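Local coordinates for protein glutathione transferase o1 (Bombyx mori, PDB 3RBT) that belongs to the Omega class of glutathione transferases, enzymes that couple glutathione to electrophiles or use it to reduce dehydroascorbate, though its own activity may be weak, at residues Val41-Glu46 / Leu175-Trp180; Thr164-Gly169 / Gly211-Leu216; Arg185-Arg190 / Arg195-Lys200. One frame throughout, in Å; residues are numbered along the deposited sequence.

Contact 1: residues Val41-Glu46 / Leu175-Trp180; sequences VLLVLE and LDYMVW
The rings of Tyr177 and Trp180 both meet Leu43, each in a different way. Leu43 comes at the Tyr177 ring obliquely, with CB 4.0 Å from CD2 of Tyr177. At the indole of Trp180 it is Leu43 CD1 that approaches, at the ring edge and close to the ring plane. That methyl lies 4.1 Å from Trp180 CB, so it sits near the root of the indole and not over a face. Trp210 of helix 205-216 packs edge-to-face with Trp180.

Leu43 thus touches the two residues with different atoms. Its CB lies beside the tyrosine by its place on the helix; from there chi1 (-66°, CG anti to the carbonyl carbon) and an extended chi2 (174°) carry CD1 on to the turn of backbone between the two aromatics, 3.5 Å from the carbonyl O of Tyr177. Tyr177 and Trp180 are three residues apart on one helix, hence both reach the same partner. No hydrogen bond crosses between 41-46 and 175-180. The polar ends of the two aromatics are satisfied further out: Tyr177 OH bonds to Asp217 OD2, and Trp180 NE1 bonds to Glu184 OE2.

This contact is part of the interface between the two domains of a glutathione transferase. Helix 36-47 belongs to the thioredoxin-like N-terminal domain, and helix 174-186 to the all-helical C-terminal domain. From one turn earlier on helix 36-47, Arg40 NE bonds to Met178 O and so joins the same two helices. Helix 92-102 lies against both, with Cys96 touching Val44 and Met178, while helix 218-222 packs Ile219 on Tyr177 and Val220 on Trp180.

Contact 2: residues Thr164-Gly169 / Gly211-Leu216; sequences TNYFGG and GDQMQL
A Met-aromatic contact between Tyr166 and Met214 joins a loop of the helical C-terminal domain to helix 205-216. The loop leads from helix 145-162 to helix 174-186, and at 166-169 it folds into a type I beta turn closed by Gly169 N on Tyr166 O (3.1 Å).

Met214 SD comes to the rim of the phenol ring, not over it: the sulfur is 5.0 Å from the Tyr166 ring centroid and 76° off the ring normal. It sits nearest CD1 of Tyr166, at 3.8 Å, with CE1 of that ring only slightly farther away. Bends at chi2 and chi3 turn the Met214 chain as it runs out from the helix, bringing SD to the ring edge. At another part of the ring edge, Gly169 O lies in the ring plane, so the turn itself flanks the tyrosine it carries.

Farther out, Gln213 crosses the tyrosine at about a right angle, its amide plane turned 65° from the ring, and its CB stands obliquely to the ring. Asp176 of helix 174-186 also touches Tyr166 and takes the backbone N-H groups of Phe167 and Gly168. The phenol oxygen and the amide oxygen do not bond directly; a water bridges them, 2.7 Å from Tyr166 OH and donating to Gln213 OE1 at 2.8 Å.

Contact 3: residues Arg185-Arg190 / Arg195-Lys200; sequences RLYLLR and RKFVEK
Arg190 runs across and then past one rim of the Phe197 ring. Its CB starts over one face, 4.1 Å from the Phe197 ring centroid and displaced toward the rim, as a CH-pi contact. CG comes 3.5 Å from CD2 of Phe197, and CD lies beyond the rim near that same carbon. There the chain bends (chi3 -54°), and NE, CZ and NH2 all approach CE2 from outside the rim: NE sits 3.3 Å from Phe197 CE2, CZ follows close by, and at the tip NH2 is 3.4 Å from that carbon. The guanidinium offers a face to CE2, although its plane is tilted 33° from the ring; Tyr187 CD1 lies at its edge, in plane.

Phe197 carries most of the packing of helix 194-202, in the C-terminal domain, on the type I turn from Leu186 to Leu189. The rest of its rim meets that turn: CE1 is 3.6 Å from Leu186 O, CZ is 3.8 Å from Tyr187 CD1, and CD1 is 3.8 Å from Leu189 CB. With the ring cut back to an alanine, the turn is likely to face a gap and the arginine chain to lose the surface it lies on, free to swing. Beside the ring, Leu189 CD2 is 4.3 Å from Lys200 CE; the Lys200 side chain also touches Ile148 and Leu152 of helix 145-162.

Helix 174-186 ties the set together: contact 1 uses its first half, contact 3 the residues at its C-terminal side, and contact 2 meets it through the loop just before it. Contacts 1 and 2 have centres about 12 Å apart and touch, through Asp176 with the 166-169 turn and through Trp180 against Gly211. Contact 3 lies about 22 Å from contact 1 and 19 Å from contact 2, centre to centre, with Tyr187 packing toward both. Along the chain, contacts 1 and 2 interleave, whereas contact 3 is nested inside contact 2. Contact 1 joins the two domains; contacts 2 and 3 lie within the helical C-terminal domain.

Contact 1: residues Val41-Glu46 / Leu175-Trp180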
loop_
_atom_site.group_PDB
_atom_site.type_symbol
_atom_site.label_atom_id
_atom_site.label_comp_id
_atom_site.label_asym_id
_atom_site.label_seq_id
_atom_site.Cartn_x
_atom_site.Cartn_y
_atom_site.Cartn_z
ATOM N N VAL A 41 -4.947 -13.441 -5.538
ATOM C CA VAL A 41 -5.400 -14.069 -4.314
ATOM C C VAL A 41 -5.571 -15.582 -4.504
ATOM O O VAL A 41 -5.260 -16.354 -3.600
ATOM C CB VAL A 41 -6.697 -13.412 -3.774
ATOM C CG1 VAL A 41 -7.138 -14.086 -2.474
ATOM C CG2 VAL A 41 -6.474 -11.906 -3.541
ATOM N N LEU A 42 -6.053 -16.008 -5.672
ATOM C CA LEU A 42 -6.134 -17.448 -5.971
ATOM C C LEU A 42 -4.762 -18.133 -5.909
ATOM O O LEU A 42 -4.642 -19.233 -5.384
ATOM C CB LEU A 42 -6.809 -17.716 -7.329
ATOM C CG LEU A 42 -8.320 -17.448 -7.415
ATOM C CD1 LEU A 42 -8.799 -17.457 -8.874
ATOM C CD2 LEU A 42 -9.110 -18.460 -6.576
ATOM N N LEU A 43 -3.742 -17.478 -6.453
ATOM C CA LEU A 43 -2.370 -18.008 -6.419
ATOM C C LEU A 43 -1.844 -18.216 -4.992
ATOM O O LEU A 43 -1.290 -19.273 -4.674
ATOM C CB LEU A 43 -1.418 -17.089 -7.193
ATOM C CG LEU A 43 -1.645 -17.003 -8.704
ATOM C CD1 LEU A 43 -0.719 -15.941 -9.339
ATOM C CD2 LEU A 43 -1.535 -18.367 -9.405
ATOM N N VAL A 44 -2.031 -17.200 -4.148
ATOM C CA VAL A 44 -1.582 -17.229 -2.751
ATOM C C VAL A 44 -2.302 -18.308 -1.944
ATOM O O VAL A 44 -1.657 -19.115 -1.264
ATOM C CB VAL A 44 -1.699 -15.824 -2.095
ATOM C CG1 VAL A 44 -1.408 -15.879 -0.586
ATOM C CG2 VAL A 44 -0.741 -14.863 -2.789
ATOM N N LEU A 45 -3.629 -18.339 -2.037
ATOM C CA LEU A 45 -4.428 -19.384 -1.377
ATOM C C LEU A 45 -3.933 -20.784 -1.717
ATOM O O LEU A 45 -3.819 -21.656 -0.843
ATOM C CB LEU A 45 -5.895 -19.271 -1.786
ATOM C CG LEU A 45 -6.728 -18.144 -1.171
ATOM C CD1 LEU A 45 -7.907 -17.856 -2.079
ATOM C CD2 LEU A 45 -7.200 -18.522 0.240
ATOM N N GLU A 46 -3.651 -20.992 -2.996
ATOM C CA GLU A 46 -3.188 -22.281 -3.490
ATOM C C GLU A 46 -1.770 -22.552 -2.966
ATOM O O GLU A 46 -1.501 -23.623 -2.427
ATOM C CB GLU A 46 -3.247 -22.298 -5.026
ATOM C CG GLU A 46 -3.369 -23.684 -5.660
ATOM C CD GLU A 46 -4.759 -24.296 -5.535
ATOM O OE1 GLU A 46 -5.753 -23.685 -5.974
ATOM O OE2 GLU A 46 -4.856 -25.411 -5.002
ATOM N N LEU A 175 6.471 -12.020 -3.953
ATOM C CA LEU A 175 6.625 -11.118 -5.104
ATOM C C LEU A 175 6.309 -11.827 -6.441
ATOM O O LEU A 175 5.539 -11.310 -7.255
ATOM C CB LEU A 175 8.014 -10.463 -5.121
ATOM C CG LEU A 175 8.303 -9.447 -6.236
ATOM C CD1 LEU A 175 7.309 -8.254 -6.210
ATOM C CD2 LEU A 175 9.744 -8.954 -6.172
ATOM N N ASP A 176 6.873 -13.016 -6.646
ATOM C CA ASP A 176 6.564 -13.817 -7.834
ATOM C C ASP A 176 5.064 -13.960 -8.119
ATOM O O ASP A 176 4.618 -13.685 -9.229
ATOM C CB ASP A 176 7.218 -15.193 -7.724
ATOM C CG ASP A 176 8.713 -15.099 -7.588
ATOM O OD1 ASP A 176 9.404 -14.925 -8.621
ATOM O OD2 ASP A 176 9.195 -15.179 -6.440
ATOM N N TYR A 177 4.291 -14.379 -7.122
ATOM C CA TYR A 177 2.857 -14.589 -7.315
ATOM C C TYR A 177 2.059 -13.278 -7.417
ATOM O O TYR A 177 1.064 -13.225 -8.140
ATOM C CB TYR A 177 2.272 -15.482 -6.218
ATOM C CG TYR A 177 2.757 -16.926 -6.252
ATOM C CD1 TYR A 177 3.406 -17.491 -5.157
ATOM C CD2 TYR A 177 2.547 -17.725 -7.374
ATOM C CE1 TYR A 177 3.838 -18.814 -5.183
ATOM C CE2 TYR A 177 2.973 -19.045 -7.405
ATOM C CZ TYR A 177 3.623 -19.579 -6.313
ATOM O OH TYR A 177 4.048 -20.891 -6.356
ATOM N N MET A 178 2.488 -12.240 -6.692
ATOM C CA MET A 178 1.830 -10.926 -6.754
ATOM C C MET A 178 1.880 -10.336 -8.163
ATOM O O MET A 178 0.946 -9.681 -8.610
ATOM C CB MET A 178 2.472 -9.933 -5.769
ATOM C CG MET A 178 2.159 -10.181 -4.275
ATOM S SD MET A 178 0.421 -10.477 -3.897
ATOM C CE MET A 178 -0.198 -8.824 -3.710
ATOM N N VAL A 179 2.982 -10.594 -8.848
ATOM C CA VAL A 179 3.301 -10.006 -10.136
ATOM C C VAL A 179 2.768 -10.854 -11.308
ATOM O O VAL A 179 2.435 -10.321 -12.381
ATOM C CB VAL A 179 4.849 -9.820 -10.193
ATOM C CG1 VAL A 179 5.438 -10.183 -11.500
ATOM C CG2 VAL A 179 5.248 -8.410 -9.725
ATOM N N TRP A 180 2.656 -12.161 -11.082
ATOM C CA TRP A 180 2.350 -13.108 -12.152
ATOM C C TRP A 180 1.078 -12.843 -12.973
ATOM O O TRP A 180 1.133 -12.926 -14.200
ATOM C CB TRP A 180 2.361 -14.562 -11.657
ATOM C CG TRP A 180 2.211 -15.512 -12.814
ATOM C CD1 TRP A 180 1.149 -16.312 -13.088
ATOM C CD2 TRP A 180 3.146 -15.701 -13.888
ATOM N NE1 TRP A 180 1.366 -17.008 -14.261
ATOM C CE2 TRP A 180 2.586 -16.643 -14.770
ATOM C CE3 TRP A 180 4.403 -15.153 -14.189
ATOM C CZ2 TRP A 180 3.253 -17.076 -15.926
ATOM C CZ3 TRP A 180 5.052 -15.566 -15.341
ATOM C CH2 TRP A 180 4.477 -16.518 -16.198
#

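Contact 2: residues Thr164-Gly169 / Gly211-Leu216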
loop_
_atom_site.group_PDB
_atom_site.type_symbol
_atom_site.label_atom_id
_atom_site.label_comp_id
_atom_site.label_asym_id
_atom_site.label_seq_id
_atom_site.Cartn_x
_atom_site.Cartn_y
_atom_site.Cartn_z
ATOM N N THR A 164 18.854 -15.387 -8.537
ATOM C CA THR A 164 18.107 -16.604 -8.259
ATOM C C THR A 164 17.115 -16.871 -9.388
ATOM O O THR A 164 16.811 -15.973 -10.175
ATOM C CB THR A 164 17.340 -16.510 -6.916
ATOM O OG1 THR A 164 16.575 -15.296 -6.884
ATOM C CG2 THR A 164 18.301 -16.528 -5.728
ATOM N N ASN A 165 16.611 -18.105 -9.456
ATOM C CA ASN A 165 15.582 -18.471 -10.431
ATOM C C ASN A 165 14.291 -17.661 -10.291
ATOM O O ASN A 165 13.616 -17.381 -11.281
ATOM C CB ASN A 165 15.296 -19.974 -10.381
ATOM C CG ASN A 165 16.493 -20.805 -10.828
ATOM O OD1 ASN A 165 17.401 -20.297 -11.491
ATOM N ND2 ASN A 165 16.503 -22.085 -10.464
ATOM N N TYR A 166 13.957 -17.282 -9.060
ATOM C CA TYR A 166 12.768 -16.486 -8.798
ATOM C C TYR A 166 13.106 -15.309 -7.906
ATOM O O TYR A 166 14.156 -15.291 -7.270
ATOM C CB TYR A 166 11.694 -17.325 -8.112
ATOM C CG TYR A 166 11.386 -18.656 -8.758
ATOM C CD1 TYR A 166 10.335 -18.783 -9.669
ATOM C CD2 TYR A 166 12.118 -19.800 -8.427
ATOM C CE1 TYR A 166 10.039 -20.009 -10.261
ATOM C CE2 TYR A 166 11.827 -21.032 -9.013
ATOM C CZ TYR A 166 10.789 -21.127 -9.926
ATOM O OH TYR A 166 10.487 -22.342 -10.493
ATOM N N PHE A 167 12.185 -14.348 -7.822
ATOM C CA PHE A 167 12.331 -13.227 -6.900
ATOM C C PHE A 167 12.383 -13.709 -5.448
ATOM O O PHE A 167 13.083 -13.124 -4.619
ATOM C CB PHE A 167 11.224 -12.186 -7.134
ATOM C CG PHE A 167 11.367 -11.455 -8.439
ATOM C CD1 PHE A 167 10.712 -11.903 -9.581
ATOM C CD2 PHE A 167 12.200 -10.341 -8.536
ATOM C CE1 PHE A 167 10.868 -11.237 -10.802
ATOM C CE2 PHE A 167 12.371 -9.673 -9.747
ATOM C CZ PHE A 167 11.701 -10.122 -10.884
ATOM N N GLY A 168 11.672 -14.801 -5.164
ATOM C CA GLY A 168 11.676 -15.421 -3.837
ATOM C C GLY A 168 12.881 -16.289 -3.506
ATOM O O GLY A 168 13.012 -16.771 -2.383
ATOM N N GLY A 169 13.776 -16.486 -4.470
ATOM C CA GLY A 169 14.934 -17.348 -4.264
ATOM C C GLY A 169 14.872 -18.568 -5.151
ATOM O O GLY A 169 14.571 -18.454 -6.336
ATOM N N GLY A 211 9.577 -16.163 -16.501
ATOM C CA GLY A 211 8.267 -16.422 -17.100
ATOM C C GLY A 211 8.050 -17.875 -17.499
ATOM O O GLY A 211 7.003 -18.461 -17.198
ATOM N N ASP A 212 9.044 -18.457 -18.165
ATOM C CA ASP A 212 8.979 -19.857 -18.590
ATOM C C ASP A 212 8.901 -20.794 -17.395
ATOM O O ASP A 212 8.098 -21.727 -17.380
ATOM C CB ASP A 212 10.194 -20.219 -19.458
ATOM C CG ASP A 212 10.158 -19.551 -20.812
ATOM O OD1 ASP A 212 9.050 -19.187 -21.267
ATOM O OD2 ASP A 212 11.233 -19.391 -21.423
ATOM N N GLN A 213 9.739 -20.536 -16.396
ATOM C CA GLN A 213 9.750 -21.334 -15.177
ATOM C C GLN A 213 8.450 -21.199 -14.382
ATOM O O GLN A 213 7.934 -22.188 -13.877
ATOM C CB GLN A 213 10.966 -20.978 -14.312
ATOM C CG GLN A 213 12.290 -21.511 -14.868
ATOM C CD GLN A 213 12.367 -23.024 -14.831
ATOM O OE1 GLN A 213 12.117 -23.647 -13.793
ATOM N NE2 GLN A 213 12.718 -23.628 -15.962
ATOM N N MET A 214 7.921 -19.977 -14.288
ATOM C CA MET A 214 6.646 -19.751 -13.608
ATOM C C MET A 214 5.526 -20.532 -14.287
ATOM O O MET A 214 4.658 -21.063 -13.612
ATOM C CB MET A 214 6.287 -18.263 -13.577
ATOM C CG MET A 214 7.082 -17.423 -12.588
ATOM S SD MET A 214 6.805 -17.806 -10.842
ATOM C CE MET A 214 5.119 -17.224 -10.610
ATOM N N GLN A 215 5.553 -20.613 -15.617
ATOM C CA GLN A 215 4.520 -21.360 -16.350
ATOM C C GLN A 215 4.455 -22.852 -15.987
ATOM O O GLN A 215 3.402 -23.483 -16.125
ATOM C CB GLN A 215 4.681 -21.181 -17.860
ATOM C CG GLN A 215 4.242 -19.801 -18.355
ATOM C CD GLN A 215 4.508 -19.607 -19.831
ATOM O OE1 GLN A 215 5.422 -18.876 -20.214
ATOM N NE2 GLN A 215 3.723 -20.286 -20.673
ATOM N N LEU A 216 5.570 -23.399 -15.509
ATOM C CA LEU A 216 5.643 -24.807 -15.129
ATOM C C LEU A 216 5.231 -25.074 -13.683
ATOM O O LEU A 216 5.033 -26.231 -13.301
ATOM C CB LEU A 216 7.048 -25.368 -15.402
ATOM C CG LEU A 216 7.581 -25.253 -16.838
ATOM C CD1 LEU A 216 9.001 -25.809 -16.948
ATOM C CD2 LEU A 216 6.655 -25.952 -17.827
HETATM O O HOH W 1 12.767 -23.717 -11.061
#

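Contact 3: residues Arg185-Arg190 / Arg195-Lys200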
loop_
_atom_site.group_PDB
_atom_site.type_symbol
_atom_site.label_atom_id
_atom_site.label_comp_id
_atom_site.label_asym_id
_atom_site.label_seq_id
_atom_site.Cartn_x
_atom_site.Cartn_y
_atom_site.Cartn_z
ATOM N N ARG A 185 -0.941 -12.548 -18.574
ATOM C CA ARG A 185 -1.804 -11.847 -19.524
ATOM C C ARG A 185 -1.032 -11.227 -20.685
ATOM O O ARG A 185 -1.532 -11.203 -21.804
ATOM C CB ARG A 185 -2.654 -10.790 -18.818
ATOM C CG ARG A 185 -3.833 -11.400 -18.079
ATOM C CD ARG A 185 -4.415 -10.480 -17.012
ATOM N NE ARG A 185 -5.599 -11.104 -16.420
ATOM C CZ ARG A 185 -5.564 -12.093 -15.527
ATOM N NH1 ARG A 185 -4.402 -12.582 -15.107
ATOM N NH2 ARG A 185 -6.696 -12.608 -15.056
ATOM N N LEU A 186 0.189 -10.763 -20.425
ATOM C CA LEU A 186 1.014 -10.133 -21.466
ATOM C C LEU A 186 1.268 -11.025 -22.674
ATOM O O LEU A 186 1.354 -10.528 -23.796
ATOM C CB LEU A 186 2.342 -9.626 -20.903
ATOM C CG LEU A 186 2.243 -8.492 -19.880
ATOM C CD1 LEU A 186 3.627 -8.082 -19.387
ATOM C CD2 LEU A 186 1.482 -7.290 -20.444
ATOM N N TYR A 187 1.380 -12.336 -22.441
ATOM C CA TYR A 187 1.587 -13.304 -23.525
ATOM C C TYR A 187 0.509 -13.222 -24.623
ATOM O O TYR A 187 0.754 -13.627 -25.755
ATOM C CB TYR A 187 1.686 -14.742 -22.983
ATOM C CG TYR A 187 2.903 -15.026 -22.110
ATOM C CD1 TYR A 187 4.171 -15.211 -22.668
ATOM C CD2 TYR A 187 2.778 -15.140 -20.731
ATOM C CE1 TYR A 187 5.284 -15.485 -21.863
ATOM C CE2 TYR A 187 3.874 -15.414 -19.920
ATOM C CZ TYR A 187 5.121 -15.579 -20.489
ATOM O OH TYR A 187 6.194 -15.850 -19.675
ATOM N N LEU A 188 -0.676 -12.694 -24.295
ATOM C CA LEU A 188 -1.730 -12.514 -25.299
ATOM C C LEU A 188 -1.242 -11.629 -26.456
ATOM O O LEU A 188 -1.719 -11.756 -27.582
ATOM C CB LEU A 188 -3.020 -11.946 -24.680
ATOM C CG LEU A 188 -3.121 -10.479 -24.222
ATOM C CD1 LEU A 188 -3.392 -9.527 -25.376
ATOM C CD2 LEU A 188 -4.200 -10.303 -23.164
ATOM N N LEU A 189 -0.280 -10.754 -26.161
ATOM C CA LEU A 189 0.233 -9.794 -27.127
ATOM C C LEU A 189 0.943 -10.476 -28.295
ATOM O O LEU A 189 1.134 -9.869 -29.344
ATOM C CB LEU A 189 1.178 -8.795 -26.445
ATOM C CG LEU A 189 0.844 -7.323 -26.696
ATOM C CD1 LEU A 189 0.008 -6.783 -25.550
ATOM C CD2 LEU A 189 2.101 -6.476 -26.888
ATOM N N ARG A 190 1.319 -11.740 -28.104
ATOM C CA ARG A 190 1.939 -12.525 -29.158
ATOM C C ARG A 190 0.900 -12.909 -30.207
ATOM O O ARG A 190 1.246 -13.156 -31.360
ATOM C CB ARG A 190 2.631 -13.770 -28.593
ATOM C CG ARG A 190 3.814 -14.235 -29.439
ATOM C CD ARG A 190 4.365 -15.599 -29.021
ATOM N NE ARG A 190 4.703 -15.667 -27.598
ATOM C CZ ARG A 190 5.769 -16.299 -27.107
ATOM N NH1 ARG A 190 6.626 -16.897 -27.936
ATOM N NH2 ARG A 190 5.991 -16.317 -25.793
ATOM N N ARG A 195 5.762 -10.853 -33.982
ATOM C CA ARG A 195 7.141 -10.447 -34.207
ATOM C C ARG A 195 7.560 -9.342 -33.245
ATOM O O ARG A 195 8.655 -9.384 -32.684
ATOM C CB ARG A 195 7.343 -10.024 -35.668
ATOM C CG ARG A 195 6.783 -11.020 -36.688
ATOM C CD ARG A 195 7.704 -12.228 -36.891
ATOM N NE ARG A 195 6.973 -13.442 -37.272
ATOM C CZ ARG A 195 6.536 -13.720 -38.501
ATOM N NH1 ARG A 195 6.736 -12.874 -39.499
ATOM N NH2 ARG A 195 5.888 -14.853 -38.733
ATOM N N LYS A 196 6.672 -8.369 -33.046
ATOM C CA LYS A 196 6.917 -7.255 -32.132
ATOM C C LYS A 196 6.988 -7.734 -30.678
ATOM O O LYS A 196 7.655 -7.113 -29.847
ATOM C CB LYS A 196 5.821 -6.200 -32.290
ATOM C CG LYS A 196 6.314 -4.758 -32.344
ATOM C CD LYS A 196 6.031 -3.999 -31.055
ATOM C CE LYS A 196 6.297 -2.509 -31.244
ATOM N NZ LYS A 196 5.755 -1.684 -30.128
ATOM N N PHE A 197 6.301 -8.836 -30.379
ATOM C CA PHE A 197 6.323 -9.413 -29.031
ATOM C C PHE A 197 7.659 -10.099 -28.735
ATOM O O PHE A 197 8.268 -9.844 -27.699
ATOM C CB PHE A 197 5.157 -10.393 -28.815
ATOM C CG PHE A 197 5.188 -11.087 -27.474
ATOM C CD1 PHE A 197 4.580 -10.509 -26.363
ATOM C CD2 PHE A 197 5.838 -12.312 -27.321
ATOM C CE1 PHE A 197 4.615 -11.136 -25.117
ATOM C CE2 PHE A 197 5.882 -12.948 -26.082
ATOM C CZ PHE A 197 5.265 -12.362 -24.979
ATOM N N VAL A 198 8.096 -10.970 -29.642
ATOM C CA VAL A 198 9.339 -11.728 -29.461
ATOM C C VAL A 198 10.568 -10.811 -29.338
ATOM O O VAL A 198 11.469 -11.083 -28.540
ATOM C CB VAL A 198 9.517 -12.846 -30.551
ATOM C CG1 VAL A 198 9.561 -12.265 -31.952
ATOM C CG2 VAL A 198 10.761 -13.697 -30.282
ATOM N N GLU A 199 10.581 -9.722 -30.108
ATOM C CA GLU A 199 11.650 -8.724 -30.034
ATOM C C GLU A 199 11.692 -8.080 -28.644
ATOM O O GLU A 199 12.738 -8.066 -27.988
ATOM C CB GLU A 199 11.473 -7.654 -31.121
ATOM C CG GLU A 199 12.667 -6.714 -31.276
ATOM C CD GLU A 199 12.432 -5.588 -32.273
ATOM O OE1 GLU A 199 13.414 -5.168 -32.925
ATOM O OE2 GLU A 199 11.281 -5.116 -32.407
ATOM N N LYS A 200 10.540 -7.563 -28.213
ATOM C CA LYS A 200 10.350 -6.976 -26.884
ATOM C C LYS A 200 10.756 -7.942 -25.754
ATOM O O LYS A 200 11.364 -7.530 -24.762
ATOM C CB LYS A 200 8.883 -6.551 -26.735
ATOM C CG LYS A 200 8.491 -5.911 -25.404
ATOM C CD LYS A 200 7.029 -5.431 -25.421
ATOM C CE LYS A 200 6.036 -6.545 -25.088
ATOM N NZ LYS A 200 6.018 -6.888 -23.635
#